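Local coordinates for UPF0255 protein frsA (Vibrio vulnificus, PDB 4I4C) that probably hydrolyses carboxylic esters as a serine esterase of the alpha/beta-hydrolase clan and is seen here with hexanoic acid bound, at residues A[40-46]-A[310-314]; A[45-50]-A[85-89]; A[137-141]-A[318-323]; A[307-311]-A[331-335]. All coordinates share one frame. Numbering follows the deposited sequence.

Interaction 1. Residues A[40-46]-A[310-314]; sequences IKEKNGF and QQMPK
This contact holds the loop that carries Met312, a residue of the hexanoic acid pocket, against the C-terminal end of helix 31-44. The helix runs to Asn44; Gly45 then turns away with positive phi (59/20), and Phe46 is extended. The loop 310-314 passes from near-helical Gln310 (-72/-9) through Gln311 (-112/1) to extended Met312 and Pro313, the latter the N-cap position of helix 314-323. The closest CA pair is Ile40 and Gln311, 6.1 Å apart. Ile40 (chi1 m, chi2 t) lies against the loop backbone, with CD1 3.2 Å from Gln310 O and 3.6 Å from Met312 O, and CG2 4.2 Å from Pro313 CA. Phe46 (chi1 m) brings CE2, at its ring edge, 3.9 Å from Pro313 CG. Asn44 (chi1 p) closes an Asx turn, its OD1 accepting from Phe46 N at 3.1 Å, while its ND2 donates a hydrogen bond to a water (3.0 Å) that in turn donates to Gln311 O (2.9 Å). Lys43 NZ makes a weak hydrogen bond of 3.3 Å to Gln311 OE1. Met312 touches the ligand. Apolar packing against a polar backbone dominates; the direct polar link is weak, and Met312 O is buried without a partner.

Interaction 2. Residues A[45-50]-A[85-89]; sequences GFSWYR and QWLDT
Two loops of the helical part of the chain are clasped here by one backbone hydrogen bond, a Gln85 side-chain bond and the buried Asp88 carboxylate. Loop 45-50 lies between helices 31-44 and 54-60, and loop 85-89 follows helix 64-75 and precedes helix 98-114. The nearest CA atoms are those of Trp48 and Trp86, 4.3 Å apart. Trp86 to Thr89 form a type I beta turn, with Thr89 N to Trp86 O at 3.1 Å. Gln85, its chi1 and chi2 both t, reaches across so that NE2 donates to Phe46 O at 2.9 Å; Leu87 N donates to Ser47 O, also at 2.9 Å. Asp88 (chi1 p) points into the other loop. Asp88 OD1 accepts from Tyr49 N at 2.7 Å and Asp88 OD2 from Arg50 N at 2.9 Å, and OD2 also forms a salt bridge with Arg50 NH1 at 3.0 Å. Apolar contacts flank these bonds. Leu87 CB sits over the face of the Trp48 six-membered ring, 4.1 Å from its centroid, and Tyr49 CB lies 3.6 Å from Trp86 CE3. Beyond the pair, Arg50 NE hydrogen-bonds to Tyr137 O and its guanidinium makes a cation-pi contact with Trp98, while Tyr49 OH hydrogen-bonds to Asp318. One carboxylate thus takes up two consecutive backbone NH groups and balances an arginine charge, a set of directional, partly charged bonds.

Interaction 3. Residues A[137-141]-A[318-323]; sequences YPHLK and DVLASR
In this FrsA-like member of the alpha/beta-hydrolase clan, an arginine guanidinium hydrogen-bonded to two successive carbonyls joins loop 137-141, between helices 121-136 and 144-163, to the C-terminal part of helix 314-323. The peptide before Pro138 is cis, His139 has left-handed phi/psi (65/50), and Leu140 is extended. Leu140 and Ser322 have the nearest CA atoms, at 5.8 Å. In the apolar layer, Pro138 CB lies 3.6 Å from Val319 CG2 (Val319 chi1 t), and Leu140 (chi1 m, chi2 t) lays CD2 along the helix, 3.6 Å from Asp318 O and 4.2 Å from Val319 CG2. Among the polar links, Arg323 (chi1 and chi2 m) has its CB turned away but bends its end back to the loop: NH2 donates to Pro138 O and NH1 to His139 O, each at 2.9 Å, with a weak 3.2 Å bond from NH2 to His139 O. NH2 also hydrogen-bonds to Leu202 O, which links the loop to a residue of the hexanoic acid pocket. Asp318 faces the loop, but its carboxylate is held by Tyr29 OH and Tyr49 OH. Further along, Ser322 (chi1 t) accepts on OG a 2.8 Å hydrogen bond from Lys141 N.

Interaction 4. Residues A[307-311]-A[331-335]; sequences QKLQQ and IYSLS
From Gln307 to Gln311, the chain leaves the short helix 306-309 and packs beside the first turn of helix 331-337, a local helix-to-helix contact closed by only 19 intervening residues. Gln307 and Lys308 keep helical phi/psi, and Lys308 O accepts from Gln311 N at 3.2 Å. Leu309 (chi1 m, chi2 t) points toward the other helix and has its CA 5.6 Å from that of Ser335, the shortest CA separation of the pair. Leu309 CB is 3.9 Å from Ser335 CB, and Leu309 CD1 is 3.5 Å from Ser335 O. Gln310 (chi1 m, chi2 t) stretches its side chain across the face of the helix. Gln310 CA lies 4.1 Å from Ile331 CG2 and Gln310 CG 4.2 Å from the same methyl, its OE1 is 3.7 Å from Tyr332 CD1, and its NE2 donates to Ser335 OG at 3.1 Å. Ser335 OG (chi1 p) donates a hydrogen bond to Tyr332 O (2.6 Å), so the hydroxyl accepts from Gln310 and donates to the helix backbone. Gln311 points its CB away; its OE1 takes a weak hydrogen bond from Lys43. Around the pair, helix 31-44 touches Ile331, Tyr332 and Gln311 through Leu37, Leu36 and Ile40, while Leu317 and Leu320 of helix 314-323 pack on Ile331 and Leu334, and strand 328-329 pairs in parallel with strand 28-29.

Interactions 1 and 4 share Gln310 and Gln311, so the loop leading into helix 314-323 meets helix 31-44 and helix 331-337 together; their centres are 12 Å apart. Interaction 2 shares Gly45 and Phe46 with interaction 1, and the aliphatic chain of Lys41 packs on it, Lys41 CD 3.6 Å from Trp86 CZ2. Interactions 2 and 3, with centres about 17 Å apart, are joined by Tyr49 OH to Asp318 OD2 (2.7 Å) and Arg50 NE to Tyr137 O (2.9 Å). Met312 CE lies 3.8 Å from Leu320 CD1, linking interactions 1 and 3. Interaction 1 supplies the hexanoic acid contact, the Met312 side chain about 4 Å from the ligand; in interaction 3 the Val319 side chain is about 6 Å from the hexanoic acid.

Interaction 1. Residues A[40-46]-A[310-314]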
loop_
_atom_site.group_PDB
_atom_site.type_symbol
_atom_site.label_atom_id
_atom_site.label_comp_id
_atom_site.label_asym_id
_atom_site.label_seq_id
_atom_site.Cartn_x
_atom_site.Cartn_y
_atom_site.Cartn_z
ATOM N N ILE A 40 0.416 19.547 -17.093
ATOM C CA ILE A 40 0.821 18.170 -16.843
ATOM C C ILE A 40 0.064 17.185 -17.741
ATOM O O ILE A 40 0.682 16.353 -18.423
ATOM C CB ILE A 40 0.595 17.809 -15.348
ATOM C CG1 ILE A 40 1.524 18.639 -14.451
ATOM C CG2 ILE A 40 0.771 16.301 -15.111
ATOM C CD1 ILE A 40 1.109 18.632 -12.974
ATOM N N LYS A 41 -1.269 17.297 -17.742
ATOM C CA LYS A 41 -2.133 16.436 -18.549
ATOM C C LYS A 41 -1.831 16.558 -20.040
ATOM O O LYS A 41 -1.737 15.560 -20.739
ATOM C CB LYS A 41 -3.614 16.733 -18.290
ATOM C CG LYS A 41 -4.569 16.035 -19.271
ATOM C CD LYS A 41 -6.039 16.096 -18.830
ATOM C CE LYS A 41 -6.654 17.478 -19.027
ATOM N NZ LYS A 41 -6.644 17.922 -20.450
ATOM N N GLU A 42 -1.675 17.782 -20.524
ATOM C CA GLU A 42 -1.259 17.995 -21.910
ATOM C C GLU A 42 0.113 17.382 -22.230
ATOM O O GLU A 42 0.308 16.801 -23.301
ATOM C CB GLU A 42 -1.212 19.484 -22.228
ATOM C CG GLU A 42 -2.542 20.082 -22.602
ATOM C CD GLU A 42 -2.430 20.906 -23.857
ATOM O OE1 GLU A 42 -2.434 20.306 -24.953
ATOM O OE2 GLU A 42 -2.303 22.143 -23.743
ATOM N N LYS A 43 1.074 17.532 -21.321
ATOM C CA LYS A 43 2.413 17.015 -21.602
ATOM C C LYS A 43 2.479 15.480 -21.562
ATOM O O LYS A 43 3.085 14.865 -22.447
ATOM C CB LYS A 43 3.501 17.684 -20.732
ATOM C CG LYS A 43 3.788 19.140 -21.148
ATOM C CD LYS A 43 4.940 19.805 -20.385
ATOM C CE LYS A 43 4.543 20.178 -18.972
ATOM N NZ LYS A 43 5.615 20.946 -18.245
ATOM N N ASN A 44 1.843 14.850 -20.573
ATOM C CA ASN A 44 1.914 13.390 -20.492
ATOM C C ASN A 44 0.932 12.612 -21.403
ATOM O O ASN A 44 1.226 11.497 -21.827
ATOM C CB ASN A 44 1.937 12.883 -19.033
ATOM C CG ASN A 44 0.621 13.078 -18.307
ATOM O OD1 ASN A 44 -0.452 12.801 -18.847
ATOM N ND2 ASN A 44 0.702 13.540 -17.056
ATOM N N GLY A 45 -0.209 13.219 -21.717
ATOM C CA GLY A 45 -1.173 12.628 -22.628
ATOM C C GLY A 45 -1.726 11.269 -22.231
ATOM O O GLY A 45 -2.259 10.553 -23.078
ATOM N N PHE A 46 -1.616 10.922 -20.949
ATOM C CA PHE A 46 -2.082 9.629 -20.436
ATOM C C PHE A 46 -3.563 9.366 -20.705
ATOM O O PHE A 46 -4.374 10.300 -20.712
ATOM C CB PHE A 46 -1.798 9.510 -18.937
ATOM C CG PHE A 46 -0.327 9.456 -18.601
ATOM C CD1 PHE A 46 0.610 9.154 -19.577
ATOM C CD2 PHE A 46 0.113 9.707 -17.307
ATOM C CE1 PHE A 46 1.972 9.102 -19.265
ATOM C CE2 PHE A 46 1.463 9.650 -16.994
ATOM C CZ PHE A 46 2.389 9.359 -17.973
ATOM N N GLN A 310 5.929 18.692 -8.683
ATOM C CA GLN A 310 5.014 19.561 -9.415
ATOM C C GLN A 310 4.659 19.031 -10.810
ATOM O O GLN A 310 3.785 19.576 -11.482
ATOM C CB GLN A 310 5.625 20.954 -9.535
ATOM C CG GLN A 310 5.778 21.672 -8.207
ATOM C CD GLN A 310 6.582 22.950 -8.340
ATOM O OE1 GLN A 310 6.620 23.550 -9.414
ATOM N NE2 GLN A 310 7.238 23.371 -7.248
ATOM N N GLN A 311 5.344 17.977 -11.242
ATOM C CA GLN A 311 5.153 17.443 -12.586
ATOM C C GLN A 311 4.509 16.056 -12.580
ATOM O O GLN A 311 4.298 15.470 -13.629
ATOM C CB GLN A 311 6.482 17.428 -13.354
ATOM C CG GLN A 311 6.958 18.815 -13.755
ATOM C CD GLN A 311 5.836 19.665 -14.346
ATOM O OE1 GLN A 311 5.281 19.343 -15.400
ATOM N NE2 GLN A 311 5.492 20.751 -13.661
ATOM N N MET A 312 4.212 15.554 -11.382
ATOM C CA MET A 312 3.519 14.284 -11.174
ATOM C C MET A 312 2.081 14.273 -11.693
ATOM O O MET A 312 1.395 15.289 -11.625
ATOM C CB MET A 312 3.458 13.987 -9.680
ATOM C CG MET A 312 4.773 13.620 -9.079
ATOM S SD MET A 312 4.447 12.909 -7.477
ATOM C CE MET A 312 3.606 14.268 -6.648
ATOM N N PRO A 313 1.610 13.102 -12.175
ATOM C CA PRO A 313 0.211 12.978 -12.593
ATOM C C PRO A 313 -0.753 13.383 -11.476
ATOM O O PRO A 313 -0.419 13.266 -10.300
ATOM C CB PRO A 313 0.077 11.485 -12.927
ATOM C CG PRO A 313 1.453 11.113 -13.401
ATOM C CD PRO A 313 2.384 11.881 -12.477
ATOM N N LYS A 314 -1.933 13.862 -11.850
ATOM C CA LYS A 314 -2.900 14.358 -10.881
ATOM C C LYS A 314 -3.274 13.338 -9.809
ATOM O O LYS A 314 -3.564 13.711 -8.672
ATOM C CB LYS A 314 -4.164 14.835 -11.603
ATOM C CG LYS A 314 -5.188 15.426 -10.670
ATOM C CD LYS A 314 -6.453 15.897 -11.405
ATOM C CE LYS A 314 -7.430 16.477 -10.382
ATOM N NZ LYS A 314 -8.670 16.956 -11.057
HETATM O O HOH W 1 3.223 13.567 -15.500
#

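Interaction 2. Residues A[45-50]-A[85-89]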
loop_
_atom_site.group_PDB
_atom_site.type_symbol
_atom_site.label_atom_id
_atom_site.label_comp_id
_atom_site.label_asym_id
_atom_site.label_seq_id
_atom_site.Cartn_x
_atom_site.Cartn_y
_atom_site.Cartn_z
ATOM N N GLY A 45 -0.209 13.219 -21.717
ATOM C CA GLY A 45 -1.173 12.628 -22.628
ATOM C C GLY A 45 -1.726 11.269 -22.231
ATOM O O GLY A 45 -2.259 10.553 -23.078
ATOM N N PHE A 46 -1.616 10.922 -20.949
ATOM C CA PHE A 46 -2.082 9.629 -20.436
ATOM C C PHE A 46 -3.563 9.366 -20.705
ATOM O O PHE A 46 -4.374 10.300 -20.712
ATOM C CB PHE A 46 -1.798 9.510 -18.937
ATOM C CG PHE A 46 -0.327 9.456 -18.601
ATOM C CD1 PHE A 46 0.610 9.154 -19.577
ATOM C CD2 PHE A 46 0.113 9.707 -17.307
ATOM C CE1 PHE A 46 1.972 9.102 -19.265
ATOM C CE2 PHE A 46 1.463 9.650 -16.994
ATOM C CZ PHE A 46 2.389 9.359 -17.973
ATOM N N SER A 47 -3.897 8.091 -20.928
ATOM C CA SER A 47 -5.263 7.643 -21.266
ATOM C C SER A 47 -6.084 7.299 -20.034
ATOM O O SER A 47 -7.240 6.881 -20.145
ATOM C CB SER A 47 -5.200 6.380 -22.152
ATOM O OG SER A 47 -4.779 6.689 -23.468
ATOM N N TRP A 48 -5.468 7.419 -18.861
ATOM C CA TRP A 48 -6.104 7.022 -17.624
ATOM C C TRP A 48 -5.817 8.094 -16.598
ATOM O O TRP A 48 -4.737 8.683 -16.618
ATOM C CB TRP A 48 -5.528 5.685 -17.129
ATOM C CG TRP A 48 -5.746 4.539 -18.054
ATOM C CD1 TRP A 48 -4.880 4.079 -19.003
ATOM C CD2 TRP A 48 -6.901 3.683 -18.114
ATOM N NE1 TRP A 48 -5.427 3.005 -19.658
ATOM C CE2 TRP A 48 -6.663 2.737 -19.129
ATOM C CE3 TRP A 48 -8.106 3.621 -17.402
ATOM C CZ2 TRP A 48 -7.586 1.744 -19.457
ATOM C CZ3 TRP A 48 -9.025 2.630 -17.730
ATOM C CH2 TRP A 48 -8.760 1.709 -18.750
ATOM N N TYR A 49 -6.788 8.369 -15.730
ATOM C CA TYR A 49 -6.571 9.262 -14.582
ATOM C C TYR A 49 -5.713 8.523 -13.558
ATOM O O TYR A 49 -4.607 8.963 -13.204
ATOM C CB TYR A 49 -7.908 9.682 -13.962
ATOM C CG TYR A 49 -7.804 10.071 -12.502
ATOM C CD1 TYR A 49 -7.184 11.251 -12.115
ATOM C CD2 TYR A 49 -8.331 9.246 -11.509
ATOM C CE1 TYR A 49 -7.083 11.597 -10.754
ATOM C CE2 TYR A 49 -8.250 9.583 -10.176
ATOM C CZ TYR A 49 -7.625 10.748 -9.798
ATOM O OH TYR A 49 -7.547 11.056 -8.455
ATOM N N ARG A 50 -6.219 7.377 -13.110
ATOM C CA ARG A 50 -5.460 6.508 -12.216
ATOM C C ARG A 50 -4.171 6.012 -12.854
ATOM O O ARG A 50 -4.112 5.802 -14.052
ATOM C CB ARG A 50 -6.318 5.307 -11.821
ATOM C CG ARG A 50 -7.426 5.680 -10.871
ATOM C CD ARG A 50 -8.462 4.588 -10.807
ATOM N NE ARG A 50 -9.587 4.953 -9.940
ATOM C CZ ARG A 50 -10.678 5.609 -10.344
ATOM N NH1 ARG A 50 -10.793 6.031 -11.605
ATOM N NH2 ARG A 50 -11.642 5.870 -9.475
ATOM N N GLN A 85 -10.408 12.206 -22.136
ATOM C CA GLN A 85 -9.038 11.700 -22.301
ATOM C C GLN A 85 -8.770 10.551 -21.327
ATOM O O GLN A 85 -8.006 9.631 -21.624
ATOM C CB GLN A 85 -8.007 12.812 -22.063
ATOM C CG GLN A 85 -6.563 12.393 -22.358
ATOM C CD GLN A 85 -5.545 13.489 -22.061
ATOM O OE1 GLN A 85 -5.699 14.625 -22.508
ATOM N NE2 GLN A 85 -4.497 13.148 -21.295
ATOM N N TRP A 86 -9.400 10.629 -20.158
ATOM C CA TRP A 86 -9.182 9.673 -19.078
ATOM C C TRP A 86 -10.287 8.615 -19.026
ATOM O O TRP A 86 -11.372 8.861 -18.511
ATOM C CB TRP A 86 -9.072 10.421 -17.740
ATOM C CG TRP A 86 -7.798 11.240 -17.603
ATOM C CD1 TRP A 86 -6.669 11.139 -18.367
ATOM C CD2 TRP A 86 -7.543 12.282 -16.655
ATOM N NE1 TRP A 86 -5.718 12.040 -17.938
ATOM C CE2 TRP A 86 -6.231 12.755 -16.891
ATOM C CE3 TRP A 86 -8.292 12.861 -15.625
ATOM C CZ2 TRP A 86 -5.660 13.773 -16.136
ATOM C CZ3 TRP A 86 -7.719 13.882 -14.879
ATOM C CH2 TRP A 86 -6.422 14.327 -15.138
ATOM N N LEU A 87 -9.985 7.431 -19.551
ATOM C CA LEU A 87 -10.972 6.365 -19.735
ATOM C C LEU A 87 -11.680 5.911 -18.459
ATOM O O LEU A 87 -12.844 5.522 -18.495
ATOM C CB LEU A 87 -10.334 5.174 -20.460
ATOM C CG LEU A 87 -9.758 5.552 -21.822
ATOM C CD1 LEU A 87 -9.025 4.396 -22.473
ATOM C CD2 LEU A 87 -10.864 6.083 -22.733
ATOM N N ASP A 88 -10.981 5.969 -17.335
ATOM C CA ASP A 88 -11.537 5.554 -16.046
ATOM C C ASP A 88 -12.392 6.618 -15.336
ATOM O O ASP A 88 -12.728 6.457 -14.159
ATOM C CB ASP A 88 -10.411 5.109 -15.112
ATOM C CG ASP A 88 -9.308 6.148 -14.990
ATOM O OD1 ASP A 88 -8.981 6.780 -16.017
ATOM O OD2 ASP A 88 -8.788 6.351 -13.865
ATOM N N THR A 89 -12.774 7.694 -16.019
ATOM C CA THR A 89 -13.585 8.709 -15.321
ATOM C C THR A 89 -15.071 8.780 -15.716
ATOM O O THR A 89 -15.677 9.841 -15.629
ATOM C CB THR A 89 -12.960 10.133 -15.358
ATOM O OG1 THR A 89 -12.974 10.649 -16.698
ATOM C CG2 THR A 89 -11.505 10.125 -14.800
HETATM O O HOH W 2 -13.845 7.304 -11.089
#

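Interaction 3. Residues A[137-141]-A[318-323]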
loop_
_atom_site.group_PDB
_atom_site.type_symbol
_atom_site.label_atom_id
_atom_site.label_comp_id
_atom_site.label_asym_id
_atom_site.label_seq_id
_atom_site.Cartn_x
_atom_site.Cartn_y
_atom_site.Cartn_z
ATOM N N TYR A 137 -9.483 2.186 -5.061
ATOM C CA TYR A 137 -8.189 2.802 -5.381
ATOM C C TYR A 137 -8.422 4.042 -6.226
ATOM O O TYR A 137 -9.229 3.998 -7.177
ATOM C CB TYR A 137 -7.335 1.789 -6.148
ATOM C CG TYR A 137 -6.106 2.328 -6.854
ATOM C CD1 TYR A 137 -4.881 2.442 -6.190
ATOM C CD2 TYR A 137 -6.151 2.661 -8.204
ATOM C CE1 TYR A 137 -3.746 2.909 -6.856
ATOM C CE2 TYR A 137 -5.024 3.126 -8.876
ATOM C CZ TYR A 137 -3.819 3.245 -8.200
ATOM O OH TYR A 137 -2.692 3.701 -8.878
ATOM N N PRO A 138 -7.722 5.148 -5.899
ATOM C CA PRO A 138 -6.666 5.262 -4.878
ATOM C C PRO A 138 -7.122 5.755 -3.493
ATOM O O PRO A 138 -6.318 6.340 -2.751
ATOM C CB PRO A 138 -5.745 6.311 -5.486
ATOM C CG PRO A 138 -6.726 7.278 -6.106
ATOM C CD PRO A 138 -7.812 6.377 -6.707
ATOM N N HIS A 139 -8.387 5.549 -3.149
ATOM C CA HIS A 139 -8.847 5.769 -1.775
ATOM C C HIS A 139 -8.757 7.225 -1.329
ATOM O O HIS A 139 -8.186 7.538 -0.280
ATOM C CB HIS A 139 -8.085 4.848 -0.816
ATOM C CG HIS A 139 -8.047 3.429 -1.283
ATOM N ND1 HIS A 139 -9.181 2.650 -1.370
ATOM C CD2 HIS A 139 -7.020 2.654 -1.705
ATOM C CE1 HIS A 139 -8.855 1.454 -1.822
ATOM N NE2 HIS A 139 -7.548 1.428 -2.030
ATOM N N LEU A 140 -9.296 8.109 -2.159
ATOM C CA LEU A 140 -9.460 9.511 -1.811
ATOM C C LEU A 140 -10.520 9.614 -0.721
ATOM O O LEU A 140 -11.537 8.917 -0.779
ATOM C CB LEU A 140 -9.880 10.311 -3.039
ATOM C CG LEU A 140 -8.840 10.373 -4.169
ATOM C CD1 LEU A 140 -9.244 11.414 -5.193
ATOM C CD2 LEU A 140 -7.444 10.665 -3.630
ATOM N N LYS A 141 -10.298 10.476 0.266
ATOM C CA LYS A 141 -11.102 10.425 1.493
ATOM C C LYS A 141 -12.534 10.896 1.279
ATOM O O LYS A 141 -13.456 10.454 1.972
ATOM C CB LYS A 141 -10.435 11.190 2.650
ATOM C CG LYS A 141 -10.546 12.706 2.564
ATOM C CD LYS A 141 -9.700 13.392 3.639
ATOM C CE LYS A 141 -9.984 12.821 5.022
ATOM N NZ LYS A 141 -8.966 13.272 6.029
ATOM N N ASP A 318 -3.538 14.139 -5.922
ATOM C CA ASP A 318 -4.838 13.938 -5.269
ATOM C C ASP A 318 -4.683 13.066 -4.015
ATOM O O ASP A 318 -5.217 13.384 -2.948
ATOM C CB ASP A 318 -5.862 13.285 -6.215
ATOM C CG ASP A 318 -6.374 14.221 -7.336
ATOM O OD1 ASP A 318 -6.095 15.447 -7.352
ATOM O OD2 ASP A 318 -7.108 13.704 -8.210
ATOM N N VAL A 319 -3.961 11.955 -4.141
ATOM C CA VAL A 319 -3.685 11.109 -2.982
ATOM C C VAL A 319 -2.959 11.879 -1.860
ATOM O O VAL A 319 -3.304 11.746 -0.683
ATOM C CB VAL A 319 -2.852 9.869 -3.363
ATOM C CG1 VAL A 319 -2.295 9.182 -2.114
ATOM C CG2 VAL A 319 -3.690 8.905 -4.170
ATOM N N LEU A 320 -1.968 12.680 -2.237
ATOM C CA LEU A 320 -1.213 13.467 -1.271
ATOM C C LEU A 320 -2.089 14.492 -0.542
ATOM O O LEU A 320 -2.031 14.604 0.687
ATOM C CB LEU A 320 -0.013 14.133 -1.944
ATOM C CG LEU A 320 1.070 13.123 -2.331
ATOM C CD1 LEU A 320 2.112 13.773 -3.189
ATOM C CD2 LEU A 320 1.689 12.533 -1.068
ATOM N N ALA A 321 -2.907 15.219 -1.303
ATOM C CA ALA A 321 -3.857 16.159 -0.736
ATOM C C ALA A 321 -4.811 15.481 0.237
ATOM O O ALA A 321 -5.139 16.037 1.281
ATOM C CB ALA A 321 -4.646 16.847 -1.848
ATOM N N SER A 322 -5.269 14.284 -0.113
ATOM C CA SER A 322 -6.174 13.546 0.754
ATOM C C SER A 322 -5.500 13.134 2.069
ATOM O O SER A 322 -6.010 13.415 3.165
ATOM C CB SER A 322 -6.726 12.325 0.013
ATOM O OG SER A 322 -7.930 11.863 0.586
ATOM N N ARG A 323 -4.354 12.469 1.966
ATOM C CA ARG A 323 -3.673 11.954 3.146
ATOM C C ARG A 323 -3.282 13.101 4.066
ATOM O O ARG A 323 -3.276 12.949 5.286
ATOM C CB ARG A 323 -2.422 11.150 2.763
ATOM C CG ARG A 323 -2.686 9.952 1.862
ATOM C CD ARG A 323 -3.613 8.919 2.493
ATOM N NE ARG A 323 -3.879 7.868 1.514
ATOM C CZ ARG A 323 -4.928 7.871 0.691
ATOM N NH1 ARG A 323 -5.830 8.842 0.766
ATOM N NH2 ARG A 323 -5.083 6.900 -0.201
#

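Interaction 4. Residues A[307-311]-A[331-335]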
loop_
_atom_site.group_PDB
_atom_site.type_symbol
_atom_site.label_atom_id
_atom_site.label_comp_id
_atom_site.label_asym_id
_atom_site.label_seq_id
_atom_site.Cartn_x
_atom_site.Cartn_y
_atom_site.Cartn_z
ATOM N N GLN A 307 10.476 20.319 -8.020
ATOM C CA GLN A 307 10.236 20.447 -9.449
ATOM C C GLN A 307 9.702 19.140 -10.043
ATOM O O GLN A 307 8.979 19.151 -11.036
ATOM C CB GLN A 307 11.511 20.923 -10.172
ATOM C CG GLN A 307 12.651 19.897 -10.273
ATOM C CD GLN A 307 13.283 19.536 -8.931
ATOM O OE1 GLN A 307 13.042 20.191 -7.911
ATOM N NE2 GLN A 307 14.098 18.486 -8.930
ATOM N N LYS A 308 10.066 18.014 -9.431
ATOM C CA LYS A 308 9.577 16.711 -9.881
ATOM C C LYS A 308 8.183 16.436 -9.321
ATOM O O LYS A 308 7.351 15.823 -9.986
ATOM C CB LYS A 308 10.536 15.584 -9.476
ATOM C CG LYS A 308 11.894 15.621 -10.173
ATOM C CD LYS A 308 11.773 15.280 -11.656
ATOM C CE LYS A 308 13.097 15.474 -12.395
ATOM N NZ LYS A 308 14.160 14.537 -11.933
ATOM N N LEU A 309 7.941 16.892 -8.092
ATOM C CA LEU A 309 6.641 16.735 -7.445
ATOM C C LEU A 309 5.557 17.518 -8.185
ATOM O O LEU A 309 4.420 17.051 -8.323
ATOM C CB LEU A 309 6.720 17.157 -5.971
ATOM C CG LEU A 309 7.607 16.234 -5.124
ATOM C CD1 LEU A 309 7.925 16.845 -3.771
ATOM C CD2 LEU A 309 6.930 14.887 -4.951
ATOM N N GLN A 310 5.929 18.692 -8.683
ATOM C CA GLN A 310 5.014 19.561 -9.415
ATOM C C GLN A 310 4.659 19.031 -10.810
ATOM O O GLN A 310 3.785 19.576 -11.482
ATOM C CB GLN A 310 5.625 20.954 -9.535
ATOM C CG GLN A 310 5.778 21.672 -8.207
ATOM C CD GLN A 310 6.582 22.950 -8.340
ATOM O OE1 GLN A 310 6.620 23.550 -9.414
ATOM N NE2 GLN A 310 7.238 23.371 -7.248
ATOM N N GLN A 311 5.344 17.977 -11.242
ATOM C CA GLN A 311 5.153 17.443 -12.586
ATOM C C GLN A 311 4.509 16.056 -12.580
ATOM O O GLN A 311 4.298 15.470 -13.629
ATOM C CB GLN A 311 6.482 17.428 -13.354
ATOM C CG GLN A 311 6.958 18.815 -13.755
ATOM C CD GLN A 311 5.836 19.665 -14.346
ATOM O OE1 GLN A 311 5.281 19.343 -15.400
ATOM N NE2 GLN A 311 5.492 20.751 -13.661
ATOM N N ILE A 331 -0.376 23.383 -5.369
ATOM C CA ILE A 331 0.657 22.401 -5.703
ATOM C C ILE A 331 2.063 22.859 -5.324
ATOM O O ILE A 331 2.893 22.056 -4.891
ATOM C CB ILE A 331 0.609 22.022 -7.206
ATOM C CG1 ILE A 331 -0.812 21.560 -7.578
ATOM C CG2 ILE A 331 1.643 20.969 -7.527
ATOM C CD1 ILE A 331 -0.985 21.108 -9.025
ATOM N N TYR A 332 2.335 24.149 -5.483
ATOM C CA TYR A 332 3.666 24.669 -5.197
ATOM C C TYR A 332 3.952 24.530 -3.707
ATOM O O TYR A 332 5.040 24.131 -3.310
ATOM C CB TYR A 332 3.790 26.129 -5.639
ATOM C CG TYR A 332 3.348 26.357 -7.065
ATOM C CD1 TYR A 332 4.191 26.070 -8.133
ATOM C CD2 TYR A 332 2.075 26.844 -7.343
ATOM C CE1 TYR A 332 3.781 26.271 -9.440
ATOM C CE2 TYR A 332 1.654 27.050 -8.643
ATOM C CZ TYR A 332 2.509 26.761 -9.691
ATOM O OH TYR A 332 2.079 26.971 -10.985
ATOM N N SER A 333 2.957 24.848 -2.893
ATOM C CA SER A 333 3.103 24.722 -1.454
ATOM C C SER A 333 3.212 23.253 -1.036
ATOM O O SER A 333 4.099 22.894 -0.275
ATOM C CB SER A 333 1.949 25.404 -0.740
ATOM O OG SER A 333 2.033 25.170 0.647
ATOM N N LEU A 334 2.309 22.412 -1.538
ATOM C CA LEU A 334 2.391 20.969 -1.304
ATOM C C LEU A 334 3.768 20.358 -1.629
ATOM O O LEU A 334 4.289 19.534 -0.872
ATOM C CB LEU A 334 1.304 20.245 -2.096
ATOM C CG LEU A 334 1.204 18.723 -1.979
ATOM C CD1 LEU A 334 1.191 18.332 -0.525
ATOM C CD2 LEU A 334 -0.065 18.209 -2.686
ATOM N N SER A 335 4.346 20.763 -2.754
ATOM C CA SER A 335 5.631 20.242 -3.197
ATOM C C SER A 335 6.764 20.636 -2.253
ATOM O O SER A 335 7.676 19.848 -2.019
ATOM C CB SER A 335 5.961 20.752 -4.598
ATOM O OG SER A 335 6.080 22.167 -4.591
#